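Local coordinates for penicillin-binding protein activator LpoB (Salmonella enterica subsp. enterica serovar Typhimurium, PDB 4Q6L) that probably regulates peptidoglycan synthesis as an outer-membrane lipoprotein essential for the function of penicillin-binding protein 1B, its partner, at residues P9-M14 against L113-M118; D29-R34 against S102-N107. All coordinates share one frame; numbering follows the deposited sequence.

Contact 1: P9-M14 against L113-M118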
loop_
_atom_site.group_PDB
_atom_site.type_symbol
_atom_site.label_atom_id
_atom_site.label_comp_id
_atom_site.label_asym_id
_atom_site.label_seq_id
_atom_site.Cartn_x
_atom_site.Cartn_y
_atom_site.Cartn_z
ATOM N N PRO A 9 -3.293 -13.764 0.332
ATOM C CA PRO A 9 -3.035 -14.288 -1.006
ATOM C C PRO A 9 -2.522 -13.223 -1.958
ATOM O O PRO A 9 -1.715 -13.556 -2.822
ATOM C CB PRO A 9 -4.398 -14.807 -1.460
ATOM C CG PRO A 9 -5.391 -14.277 -0.490
ATOM C CD PRO A 9 -4.654 -14.098 0.785
ATOM N N LEU A 10 -2.953 -11.970 -1.793
ATOM C CA LEU A 10 -2.512 -10.910 -2.695
ATOM C C LEU A 10 -1.046 -10.576 -2.454
ATOM O O LEU A 10 -0.270 -10.459 -3.394
ATOM C CB LEU A 10 -3.378 -9.672 -2.542
ATOM C CG LEU A 10 -4.763 -9.705 -3.209
ATOM C CD1 LEU A 10 -5.608 -8.525 -2.727
ATOM C CD2 LEU A 10 -4.634 -9.714 -4.713
ATOM N N VAL A 11 -0.664 -10.435 -1.194
ATOM C CA VAL A 11 0.736 -10.178 -0.864
ATOM C C VAL A 11 1.585 -11.325 -1.389
ATOM O O VAL A 11 2.654 -11.116 -1.948
ATOM C CB VAL A 11 0.937 -9.998 0.648
ATOM C CG1 VAL A 11 2.376 -10.261 1.022
ATOM C CG2 VAL A 11 0.489 -8.596 1.069
ATOM N N SER A 12 1.064 -12.537 -1.232
ATOM C CA SER A 12 1.724 -13.743 -1.728
ATOM C C SER A 12 1.868 -13.734 -3.249
ATOM O O SER A 12 2.934 -14.063 -3.755
ATOM C CB SER A 12 0.949 -14.979 -1.274
ATOM O OG SER A 12 1.443 -16.118 -1.915
ATOM N N LYS A 13 0.814 -13.364 -3.966
ATOM C CA LYS A 13 0.862 -13.285 -5.425
ATOM C C LYS A 13 1.881 -12.238 -5.891
ATOM O O LYS A 13 2.613 -12.445 -6.877
ATOM C CB LYS A 13 -0.499 -12.952 -6.021
ATOM C CG LYS A 13 -1.493 -14.082 -5.894
ATOM C CD LYS A 13 -2.025 -14.542 -7.256
ATOM C CE LYS A 13 -2.888 -13.489 -7.920
ATOM N NZ LYS A 13 -4.078 -14.102 -8.653
ATOM N N MET A 14 1.921 -11.119 -5.174
ATOM C CA MET A 14 2.811 -10.026 -5.528
ATOM C C MET A 14 4.281 -10.403 -5.296
ATOM O O MET A 14 5.155 -10.025 -6.061
ATOM C CB MET A 14 2.429 -8.784 -4.729
ATOM C CG MET A 14 3.296 -7.567 -4.961
ATOM S SD MET A 14 3.129 -6.457 -3.541
ATOM C CE MET A 14 4.011 -7.380 -2.289
ATOM N N LEU A 113 -11.006 -5.446 -2.790
ATOM C CA LEU A 113 -9.657 -4.952 -2.529
ATOM C C LEU A 113 -8.755 -5.062 -3.757
ATOM O O LEU A 113 -8.407 -6.159 -4.174
ATOM C CB LEU A 113 -9.041 -5.714 -1.357
ATOM C CG LEU A 113 -7.600 -5.319 -0.974
ATOM C CD1 LEU A 113 -7.474 -3.849 -0.615
ATOM C CD2 LEU A 113 -7.113 -6.195 0.155
ATOM N N GLN A 114 -8.395 -3.922 -4.330
ATOM C CA GLN A 114 -7.442 -3.860 -5.445
ATOM C C GLN A 114 -6.066 -3.384 -4.997
ATOM O O GLN A 114 -5.941 -2.696 -3.991
ATOM C CB GLN A 114 -7.969 -2.952 -6.557
ATOM C CG GLN A 114 -8.951 -3.647 -7.466
ATOM C CD GLN A 114 -10.017 -2.732 -8.003
ATOM O OE1 GLN A 114 -10.454 -1.810 -7.300
ATOM N NE2 GLN A 114 -10.410 -3.010 -9.255
ATOM N N MET A 115 -5.038 -3.753 -5.743
ATOM C CA MET A 115 -3.645 -3.529 -5.304
ATOM C C MET A 115 -2.679 -3.347 -6.460
ATOM O O MET A 115 -2.676 -4.136 -7.384
ATOM C CB MET A 115 -3.166 -4.676 -4.410
ATOM C CG MET A 115 -3.726 -4.664 -2.991
ATOM S SD MET A 115 -2.475 -4.829 -1.721
ATOM C CE MET A 115 -2.090 -6.546 -1.792
ATOM N N GLN A 116 -1.857 -2.306 -6.400
ATOM C CA GLN A 116 -0.835 -2.098 -7.430
ATOM C C GLN A 116 0.519 -1.768 -6.841
ATOM O O GLN A 116 0.637 -0.933 -5.949
ATOM C CB GLN A 116 -1.239 -0.971 -8.372
ATOM C CG GLN A 116 -2.629 -1.113 -8.962
ATOM C CD GLN A 116 -3.315 0.229 -9.008
ATOM O OE1 GLN A 116 -3.017 1.025 -9.930
ATOM N NE2 GLN A 116 -4.221 0.459 -8.016
ATOM N N LEU A 117 1.550 -2.408 -7.368
ATOM C CA LEU A 117 2.903 -2.151 -6.913
ATOM C C LEU A 117 3.650 -1.306 -7.921
ATOM O O LEU A 117 3.907 -1.753 -9.037
ATOM C CB LEU A 117 3.652 -3.461 -6.676
ATOM C CG LEU A 117 5.059 -3.286 -6.100
ATOM C CD1 LEU A 117 5.033 -3.052 -4.598
ATOM C CD2 LEU A 117 5.876 -4.513 -6.467
ATOM N N MET A 118 3.998 -0.084 -7.517
ATOM C CA MET A 118 4.686 0.854 -8.405
ATOM C C MET A 118 6.215 0.830 -8.171
ATOM O O MET A 118 6.672 1.019 -7.054
ATOM C CB MET A 118 4.124 2.275 -8.230
ATOM C CG MET A 118 4.662 3.293 -9.239
ATOM S SD MET A 118 4.104 4.993 -9.056
ATOM C CE MET A 118 4.860 5.500 -7.517
#
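L10 CA lies 7.9 Å from M115 CA, and M14 and L117 are spaced almost alike. Helix segment 9-14 and strand segment 113-118 run roughly parallel, N to C in the same sense, their axes 25° apart with a closest approach of 10.2 Å. This is a helix laid along one face of a β-sheet: L113, M115 and L117 point toward it, while Q114 and Q116 point away, and the seam is held by apolar contact without hydrogen bonds. M115 and L10 carry most of the contact. The M115 chain bends at both chi2 (-130°) and chi3 (-76°), which carries the CE methyl up against the base of L10, 3.5 Å from L10 CB, a tight fit. The same methyl lies 4.4 Å from CG2 of V11. Beyond that, L10 reaches its branch CD1 to L113, meeting CD2 of L113 at 4.0 Å. At the other end the M14 chain crosses L117 at about a right angle, its SD lying 4.0 Å from the L117 CD1 methyl. Strands 98-105 and 124-132 flank strand 112-119; W127 of the latter touches both M14 and M115, and helix 41-54 packs beside helix 3-15, its L52 touching V11 and M14.

Contact 2: D29-R34 against S102-N107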
loop_
_atom_site.group_PDB
_atom_site.type_symbol
_atom_site.label_atom_id
_atom_site.label_comp_id
_atom_site.label_asym_id
_atom_site.label_seq_id
_atom_site.Cartn_x
_atom_site.Cartn_y
_atom_site.Cartn_z
ATOM N N ASP A 29 1.226 2.678 0.916
ATOM C CA ASP A 29 0.224 3.709 0.939
ATOM C C ASP A 29 -0.967 3.089 1.670
ATOM O O ASP A 29 -1.196 1.876 1.554
ATOM C CB ASP A 29 -0.126 4.153 -0.475
ATOM C CG ASP A 29 -0.552 5.591 -0.541
ATOM O OD1 ASP A 29 -0.440 6.289 0.484
ATOM O OD2 ASP A 29 -0.994 6.014 -1.633
ATOM N N SER A 30 -1.696 3.890 2.447
ATOM C CA SER A 30 -2.804 3.364 3.236
ATOM C C SER A 30 -4.037 3.106 2.356
ATOM O O SER A 30 -4.259 3.793 1.350
ATOM C CB SER A 30 -3.153 4.294 4.419
ATOM O OG SER A 30 -3.859 5.461 4.029
ATOM N N VAL A 31 -4.821 2.106 2.752
ATOM C CA VAL A 31 -5.993 1.671 1.998
ATOM C C VAL A 31 -7.005 2.791 1.790
ATOM O O VAL A 31 -7.513 3.391 2.730
ATOM C CB VAL A 31 -6.688 0.492 2.710
ATOM C CG1 VAL A 31 -7.574 -0.263 1.744
ATOM C CG2 VAL A 31 -5.648 -0.456 3.282
ATOM N N ASN A 32 -7.289 3.065 0.528
ATOM C CA ASN A 32 -8.215 4.117 0.138
ATOM C C ASN A 32 -9.666 3.602 0.041
ATOM O O ASN A 32 -9.977 2.710 -0.725
ATOM C CB ASN A 32 -7.749 4.724 -1.192
ATOM C CG ASN A 32 -8.776 5.632 -1.827
ATOM O OD1 ASN A 32 -9.065 5.497 -3.030
ATOM N ND2 ASN A 32 -9.326 6.544 -1.032
ATOM N N ASN A 33 -10.550 4.180 0.837
ATOM C CA ASN A 33 -11.944 3.769 0.905
ATOM C C ASN A 33 -12.789 4.396 -0.193
ATOM O O ASN A 33 -13.053 5.592 -0.171
ATOM C CB ASN A 33 -12.581 4.109 2.263
ATOM C CG ASN A 33 -14.028 3.655 2.379
ATOM O OD1 ASN A 33 -14.465 2.797 1.630
ATOM N ND2 ASN A 33 -14.759 4.205 3.323
ATOM N N ARG A 34 -13.209 3.571 -1.144
ATOM C CA ARG A 34 -14.151 4.024 -2.155
ATOM C C ARG A 34 -15.464 3.221 -2.122
ATOM O O ARG A 34 -16.208 3.203 -3.099
ATOM C CB ARG A 34 -13.529 3.927 -3.538
ATOM C CG ARG A 34 -12.064 4.278 -3.565
ATOM C CD ARG A 34 -11.503 4.028 -4.942
ATOM N NE ARG A 34 -11.916 5.098 -5.842
ATOM C CZ ARG A 34 -11.239 6.226 -6.015
ATOM N NH1 ARG A 34 -10.101 6.401 -5.340
ATOM N NH2 ARG A 34 -11.713 7.131 -6.873
ATOM N N SER A 102 -3.278 0.513 -2.738
ATOM C CA SER A 102 -4.373 -0.429 -2.473
ATOM C C SER A 102 -5.689 0.303 -2.200
ATOM O O SER A 102 -5.713 1.301 -1.502
ATOM C CB SER A 102 -4.017 -1.360 -1.326
ATOM O OG SER A 102 -3.899 -0.596 -0.167
ATOM N N SER A 103 -6.776 -0.209 -2.769
ATOM C CA SER A 103 -8.096 0.392 -2.527
ATOM C C SER A 103 -9.166 -0.660 -2.291
ATOM O O SER A 103 -9.129 -1.742 -2.864
ATOM C CB SER A 103 -8.484 1.315 -3.680
ATOM O OG SER A 103 -8.481 0.636 -4.914
ATOM N N ALA A 104 -10.107 -0.298 -1.420
ATOM C CA ALA A 104 -11.347 -1.051 -1.194
ATOM C C ALA A 104 -12.477 -0.302 -1.855
ATOM O O ALA A 104 -12.672 0.879 -1.604
ATOM C CB ALA A 104 -11.627 -1.255 0.277
ATOM N N SER A 105 -13.206 -0.991 -2.725
ATOM C CA SER A 105 -14.288 -0.384 -3.466
ATOM C C SER A 105 -15.601 -1.192 -3.358
ATOM O O SER A 105 -15.787 -1.985 -2.432
ATOM C CB SER A 105 -13.892 -0.172 -4.942
ATOM O OG SER A 105 -13.429 -1.387 -5.542
ATOM N N GLY A 106 -16.493 -0.968 -4.319
ATOM C CA GLY A 106 -17.814 -1.588 -4.322
ATOM C C GLY A 106 -18.633 -1.460 -3.052
ATOM O O GLY A 106 -18.517 -0.485 -2.353
ATOM N N ASN A 107 -19.460 -2.450 -2.754
ATOM C CA ASN A 107 -20.397 -2.433 -1.649
ATOM C C ASN A 107 -19.748 -2.551 -0.289
ATOM O O ASN A 107 -18.898 -3.384 -0.090
ATOM C CB ASN A 107 -21.451 -3.539 -1.827
ATOM C CG ASN A 107 -22.373 -3.677 -0.638
ATOM O OD1 ASN A 107 -22.269 -4.615 0.150
ATOM N ND2 ASN A 107 -23.271 -2.756 -0.492
#
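The N32 amide and the R34 guanidinium stand on the same face as S103, where OD1 of N32 and CD of R34 each come to 4.3 Å from S103 CB. They are joined to each other: NH1 of R34 donates to OD1 of N32 at 2.7 Å, lying in the amide carbonyl plane, while OD1 sits 17° out of the guanidinium plane. On the reverse face lie A104 and the flat amide of N33, whose OD1 and ND2 are taken by T35 and G37. Between the two faces runs a short parallel β-ladder, N32 paired with S103 and N33 with A104, at the end of the two parallel strands 25-33 and 98-105 in the mixed sheet. N32 brackets S103, donating its N to S102 O and accepting A104 N at its own O, both at 3.1 Å; R34 N then donates to A104 O at 2.8 Å, completing a ladder of three backbone bonds. V31 covers the start of this ladder. With CG1 anti to the backbone N (chi1 -160°), that methyl reaches toward A104 CB, and CG2 lies by S102 OG. V31 also packs on A44 and S102 on L48, both of helix 41-54, so this end of the ladder is covered by a helix, whereas R34 remains exposed. S102 O holds two donors of unequal kind, the amide N of N32 and, in a CA-H...O contact of 3.5 Å, the CA of V31.

How the contacts relate
Both contacts lie in the folded LpoB-family part of the lipoprotein and build on one mixed sheet, but in different directions: contact 1 stacks a helix on the sheet, whereas contact 2 joins two of its strands edge to edge. Contact 1 is wholly buried and apolar, leucine, valine and methionine meeting without a hydrogen bond. Contact 2 is only partly buried and depends on backbone bonds, with asparagine and arginine toward its outer end and a buried serine, S102, at the inner one. Strands 98-105 and 112-119 are neighbours, so the contacts meet directly: the N of Q114 probably bonds to the O of S103, and M115 also touches S102. Contact 2 is nested within the chain loop that contact 1 closes.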